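Local atomic coordinates of pyruvate formate-lyase 2 (Archaeoglobus fulgidus, PDB entry 2F3O), a protein that is of unknown function but belongs to the glycyl radical enzyme family and probably acts as a lyase. Residues T249-V254 / F301-N306; I278-Y283 / E350-M355. All coordinates share one frame; numbering follows the deposited sequence.

Contact 1. Residues T249-V254 / F301-N306; sequences TFWEAV and FDILAN
I303 is the bump of this contact, and F250, W251 and V254 line the hollow that takes it. The short helical segments run almost parallel, with 3° between their N-to-C directions and 10.5 Å between their axes at closest approach, so the gap is bridged by side chains alone. I303 sends its two branches to different places. I303 CG2 settles between the phenyl ring and the valine, 3.7 Å from F250 CE2 and 3.8 Å from V254 CB. I303 CD1 reaches over one face of the W251 indole, 4.3 Å from the centroid of the five-membered ring, a CH-pi contact displaced toward the rim. F250 slides past I303 in the opposite direction and meets L304 with its far end: L304 CD2 approaches F250 CZ to 3.8 Å at the edge of the ring, while V254 CG2 of its own helix rests over one face. The indole is fixed at its polar end by a bond from NE1 to L63 O, and I64 packs against both W251 and I303. T249 caps the first helix, its OG1 accepting from E252 N at 3.1 Å. Bump and hollow thus join helices 250-267 and 297-310 side by side, a buried, nearly parallel helix pair with I303 seated among F250, W251 and V254.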
# COMPACT_ATOMS: atom_id res chain seq x y z
N THR A 249 -13.70 -15.36 38.62
CA THR A 249 -13.27 -15.03 39.96
C THR A 249 -11.80 -14.56 39.95
O THR A 249 -11.10 -14.75 38.95
CB THR A 249 -13.49 -16.21 40.95
OG1 THR A 249 -12.44 -17.18 40.80
CG2 THR A 249 -14.84 -16.88 40.72
N PHE A 250 -11.36 -13.96 41.05
CA PHE A 250 -10.00 -13.46 41.18
C PHE A 250 -8.99 -14.60 41.18
O PHE A 250 -7.91 -14.49 40.59
CB PHE A 250 -9.90 -12.61 42.46
CG PHE A 250 -8.52 -12.10 42.77
CD1 PHE A 250 -8.05 -10.93 42.20
CD2 PHE A 250 -7.71 -12.76 43.68
CE1 PHE A 250 -6.78 -10.45 42.50
CE2 PHE A 250 -6.43 -12.29 43.98
CZ PHE A 250 -5.97 -11.14 43.39
N TRP A 251 -9.35 -15.69 41.83
CA TRP A 251 -8.46 -16.83 41.91
C TRP A 251 -8.34 -17.42 40.51
O TRP A 251 -7.24 -17.77 40.07
CB TRP A 251 -9.01 -17.87 42.89
CG TRP A 251 -8.08 -18.98 43.31
CD1 TRP A 251 -6.89 -19.36 42.72
CD2 TRP A 251 -8.29 -19.90 44.40
NE1 TRP A 251 -6.35 -20.44 43.39
CE2 TRP A 251 -7.19 -20.79 44.42
CE3 TRP A 251 -9.29 -20.05 45.36
CZ2 TRP A 251 -7.08 -21.81 45.36
CZ3 TRP A 251 -9.17 -21.06 46.29
CH2 TRP A 251 -8.08 -21.92 46.29
N GLU A 252 -9.48 -17.48 39.81
CA GLU A 252 -9.49 -17.96 38.45
C GLU A 252 -8.65 -17.09 37.51
O GLU A 252 -7.91 -17.62 36.67
CB GLU A 252 -10.92 -18.03 37.95
CG GLU A 252 -11.62 -19.29 38.31
CD GLU A 252 -13.11 -19.17 38.06
OE1 GLU A 252 -13.88 -19.67 38.91
OE2 GLU A 252 -13.49 -18.55 37.04
N ALA A 253 -8.73 -15.77 37.67
CA ALA A 253 -7.88 -14.84 36.93
C ALA A 253 -6.41 -15.05 37.23
O ALA A 253 -5.64 -15.19 36.31
CB ALA A 253 -8.27 -13.40 37.18
N VAL A 254 -6.02 -15.10 38.51
CA VAL A 254 -4.58 -15.22 38.82
C VAL A 254 -3.99 -16.56 38.38
O VAL A 254 -2.83 -16.62 37.97
CB VAL A 254 -4.27 -14.93 40.31
CG1 VAL A 254 -2.78 -15.06 40.59
CG2 VAL A 254 -4.72 -13.54 40.69
N PHE A 301 -4.42 -11.98 49.44
CA PHE A 301 -3.00 -11.80 49.74
C PHE A 301 -2.19 -13.06 49.44
O PHE A 301 -1.12 -12.96 48.84
CB PHE A 301 -2.82 -11.43 51.21
CG PHE A 301 -1.47 -10.86 51.54
CD1 PHE A 301 -1.22 -9.52 51.35
CD2 PHE A 301 -0.47 -11.64 52.08
CE1 PHE A 301 0.02 -8.99 51.67
CE2 PHE A 301 0.76 -11.10 52.40
CZ PHE A 301 1.00 -9.79 52.20
N ASP A 302 -2.69 -14.22 49.86
CA ASP A 302 -1.97 -15.49 49.72
C ASP A 302 -1.87 -15.89 48.26
O ASP A 302 -0.84 -16.43 47.83
CB ASP A 302 -2.68 -16.61 50.50
CG ASP A 302 -2.13 -16.80 51.92
OD1 ASP A 302 -1.01 -16.31 52.23
OD2 ASP A 302 -2.84 -17.47 52.73
N ILE A 303 -2.94 -15.63 47.52
CA ILE A 303 -2.99 -15.86 46.07
C ILE A 303 -1.90 -15.07 45.33
O ILE A 303 -1.13 -15.62 44.54
CB ILE A 303 -4.40 -15.50 45.54
CG1 ILE A 303 -5.43 -16.56 45.93
CG2 ILE A 303 -4.41 -15.37 44.06
CD1 ILE A 303 -6.86 -16.14 45.67
N LEU A 304 -1.79 -13.78 45.64
CA LEU A 304 -0.78 -12.92 45.04
C LEU A 304 0.60 -13.31 45.49
O LEU A 304 1.53 -13.30 44.69
CB LEU A 304 -1.05 -11.46 45.38
CG LEU A 304 -2.36 -10.96 44.79
CD1 LEU A 304 -2.80 -9.70 45.50
CD2 LEU A 304 -2.23 -10.76 43.29
N ALA A 305 0.72 -13.69 46.76
CA ALA A 305 1.99 -14.15 47.32
C ALA A 305 2.55 -15.36 46.57
O ALA A 305 3.75 -15.41 46.27
CB ALA A 305 1.84 -14.48 48.80
N ASN A 306 1.66 -16.30 46.25
CA ASN A 306 2.00 -17.49 45.51
C ASN A 306 2.56 -17.20 44.13
O ASN A 306 3.53 -17.82 43.70
CB ASN A 306 0.75 -18.33 45.36
CG ASN A 306 1.05 -19.80 45.16
OD1 ASN A 306 2.02 -20.20 44.52
ND2 ASN A 306 0.20 -20.61 45.72

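Contact 2. Residues I278-Y283 / E350-M355; sequences IDQYLY and ELTYLM
Helix 350-362 is the connecting helix of a beta-alpha-beta crossover between the parallel strands 334-338 and 368-373, and its first two turns pack L351, T352 and M355 against segment 278-283. The polar part joins D279 to T352. D279 CG lies between its backbone N and carbonyl carbon (chi1 64°), and D279 OD2 comes to 2.8 Å from T352 OG1, probably a hydrogen bond. The same OD2 accepts from G338 N at the end of the first strand and, weakly, from Q280 NE2, whose stronger partner is A347 O. T352 OG1 is also hydrogen-bonded to N349 N, just before the helix.

The apolar part sets M355 against I278 and D279 CB, and L351 against L282 and Y283. The M355 chain is extended beyond CG: chi2 (162°) carries M355 SD to 3.6 Å from D279 CB and 3.7 Å from I278 CG2, and M355 CE lies 4.2 Å from L282 CD2. An alanine here would probably leave a gap beside I278 and L282, with D279 CB without its sulfur neighbour. L351 CD2 packs against the backbone at L282-Y283, 3.5 Å from Y283 N, and 3.7 Å from L282 CB. Y283 slides past L351 in the opposite direction, its CD1 3.8 Å from L351 CB. E350 turns its acid to a salt bridge with R297. Nearby, Q280 O accepts from N345 ND2 of the second subunit, placing this corner beside a subunit interface. In this protein D279 thus links the start of helix 350-362 to G338 N, within a beta-alpha-beta crossover that joins the adjacent parallel strands 334-338 and 368-373.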
# COMPACT_ATOMS: atom_id res chain seq x y z
N ILE A 278 -0.79 -5.29 36.20
CA ILE A 278 -1.47 -6.35 36.91
C ILE A 278 -2.47 -5.86 37.95
O ILE A 278 -3.49 -6.50 38.18
CB ILE A 278 -0.43 -7.31 37.52
CG1 ILE A 278 -1.04 -8.67 37.87
CG2 ILE A 278 0.26 -6.68 38.71
CD1 ILE A 278 -0.00 -9.75 38.09
N ASP A 279 -2.21 -4.70 38.55
CA ASP A 279 -3.13 -4.14 39.54
C ASP A 279 -4.37 -3.55 38.88
O ASP A 279 -5.45 -3.49 39.49
CB ASP A 279 -2.44 -3.11 40.44
CG ASP A 279 -1.96 -1.90 39.69
OD1 ASP A 279 -1.39 -2.03 38.59
OD2 ASP A 279 -2.13 -0.79 40.22
N GLN A 280 -4.23 -3.14 37.63
CA GLN A 280 -5.33 -2.54 36.91
C GLN A 280 -6.33 -3.59 36.40
O GLN A 280 -7.54 -3.37 36.42
CB GLN A 280 -4.78 -1.72 35.75
CG GLN A 280 -3.81 -0.70 36.19
CD GLN A 280 -4.41 0.29 37.16
OE1 GLN A 280 -5.50 0.83 36.93
NE2 GLN A 280 -3.71 0.55 38.26
N TYR A 281 -5.80 -4.72 35.96
CA TYR A 281 -6.61 -5.70 35.25
C TYR A 281 -7.10 -6.88 36.11
O TYR A 281 -7.98 -7.65 35.69
CB TYR A 281 -5.92 -6.15 33.95
CG TYR A 281 -4.66 -6.97 34.08
CD1 TYR A 281 -4.66 -8.22 34.70
CD2 TYR A 281 -3.48 -6.54 33.51
CE1 TYR A 281 -3.52 -8.98 34.80
CE2 TYR A 281 -2.33 -7.31 33.59
CZ TYR A 281 -2.36 -8.53 34.24
OH TYR A 281 -1.24 -9.31 34.35
N LEU A 282 -6.52 -7.05 37.30
CA LEU A 282 -7.02 -8.01 38.25
C LEU A 282 -8.09 -7.39 39.16
O LEU A 282 -8.84 -8.10 39.83
CB LEU A 282 -5.89 -8.56 39.09
CG LEU A 282 -5.44 -9.98 38.82
CD1 LEU A 282 -5.75 -10.40 37.43
CD2 LEU A 282 -3.98 -10.09 39.11
N TYR A 283 -8.14 -6.06 39.18
CA TYR A 283 -9.08 -5.34 40.04
C TYR A 283 -10.58 -5.55 39.81
O TYR A 283 -11.33 -5.55 40.77
CB TYR A 283 -8.73 -3.84 40.16
CG TYR A 283 -9.48 -3.13 41.29
CD1 TYR A 283 -9.22 -3.41 42.63
CD2 TYR A 283 -10.47 -2.20 41.02
CE1 TYR A 283 -9.92 -2.77 43.66
CE2 TYR A 283 -11.17 -1.57 42.03
CZ TYR A 283 -10.90 -1.85 43.35
OH TYR A 283 -11.62 -1.18 44.33
N GLU A 350 -7.28 -0.55 45.50
CA GLU A 350 -6.93 -1.27 46.72
C GLU A 350 -5.97 -2.42 46.42
O GLU A 350 -5.23 -2.88 47.30
CB GLU A 350 -8.18 -1.81 47.40
CG GLU A 350 -8.03 -2.02 48.92
CD GLU A 350 -8.81 -3.23 49.46
OE1 GLU A 350 -9.99 -3.45 49.05
OE2 GLU A 350 -8.24 -3.96 50.31
N LEU A 351 -5.96 -2.86 45.17
CA LEU A 351 -5.12 -3.96 44.78
C LEU A 351 -3.69 -3.49 44.57
O LEU A 351 -2.76 -4.29 44.64
CB LEU A 351 -5.69 -4.60 43.53
CG LEU A 351 -5.31 -6.04 43.21
CD1 LEU A 351 -5.46 -6.96 44.41
CD2 LEU A 351 -6.21 -6.47 42.10
N THR A 352 -3.53 -2.20 44.32
CA THR A 352 -2.19 -1.61 44.19
C THR A 352 -1.48 -1.72 45.52
O THR A 352 -0.34 -2.20 45.58
CB THR A 352 -2.25 -0.12 43.81
OG1 THR A 352 -3.09 0.06 42.67
CG2 THR A 352 -0.87 0.40 43.51
N TYR A 353 -2.17 -1.32 46.59
CA TYR A 353 -1.65 -1.36 47.95
C TYR A 353 -1.28 -2.77 48.38
O TYR A 353 -0.21 -3.01 48.95
CB TYR A 353 -2.68 -0.80 48.93
CG TYR A 353 -2.84 0.70 48.88
CD1 TYR A 353 -3.89 1.28 48.18
CD2 TYR A 353 -1.95 1.53 49.55
CE1 TYR A 353 -4.05 2.66 48.14
CE2 TYR A 353 -2.10 2.91 49.52
CZ TYR A 353 -3.14 3.47 48.81
OH TYR A 353 -3.29 4.85 48.78
N LEU A 354 -2.18 -3.71 48.09
CA LEU A 354 -1.99 -5.12 48.36
C LEU A 354 -0.70 -5.61 47.76
O LEU A 354 0.09 -6.26 48.43
CB LEU A 354 -3.13 -5.94 47.77
CG LEU A 354 -4.14 -6.46 48.76
CD1 LEU A 354 -4.82 -7.68 48.16
CD2 LEU A 354 -3.45 -6.80 50.08
N MET A 355 -0.48 -5.27 46.50
CA MET A 355 0.69 -5.73 45.80
C MET A 355 1.99 -5.18 46.36
O MET A 355 3.01 -5.85 46.31
CB MET A 355 0.53 -5.47 44.31
CG MET A 355 -0.36 -6.50 43.69
SD MET A 355 -0.98 -5.96 42.12
CE MET A 355 -2.06 -7.31 41.67

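How the contacts relate
From the N terminus the segments come in the order 249-254, 278-283, 301-306, 350-355, so the two contacts cross rather than nest. Contact 1 closes a loop of 46 residues that contains 278-283; contact 2 closes one of 66 residues that contains 301-306. Their centres lie 11 Å apart and they share one buried cluster: F250 CD1 packs 3.8 Å from L282 O, V254 meets L282, L304 meets M355, and F301 meets L354. Helix 297-310 therefore lies against both helix 250-267 and helix 350-362. Together the contacts tie these helices, and the short helix 278-281, to strand 334-338.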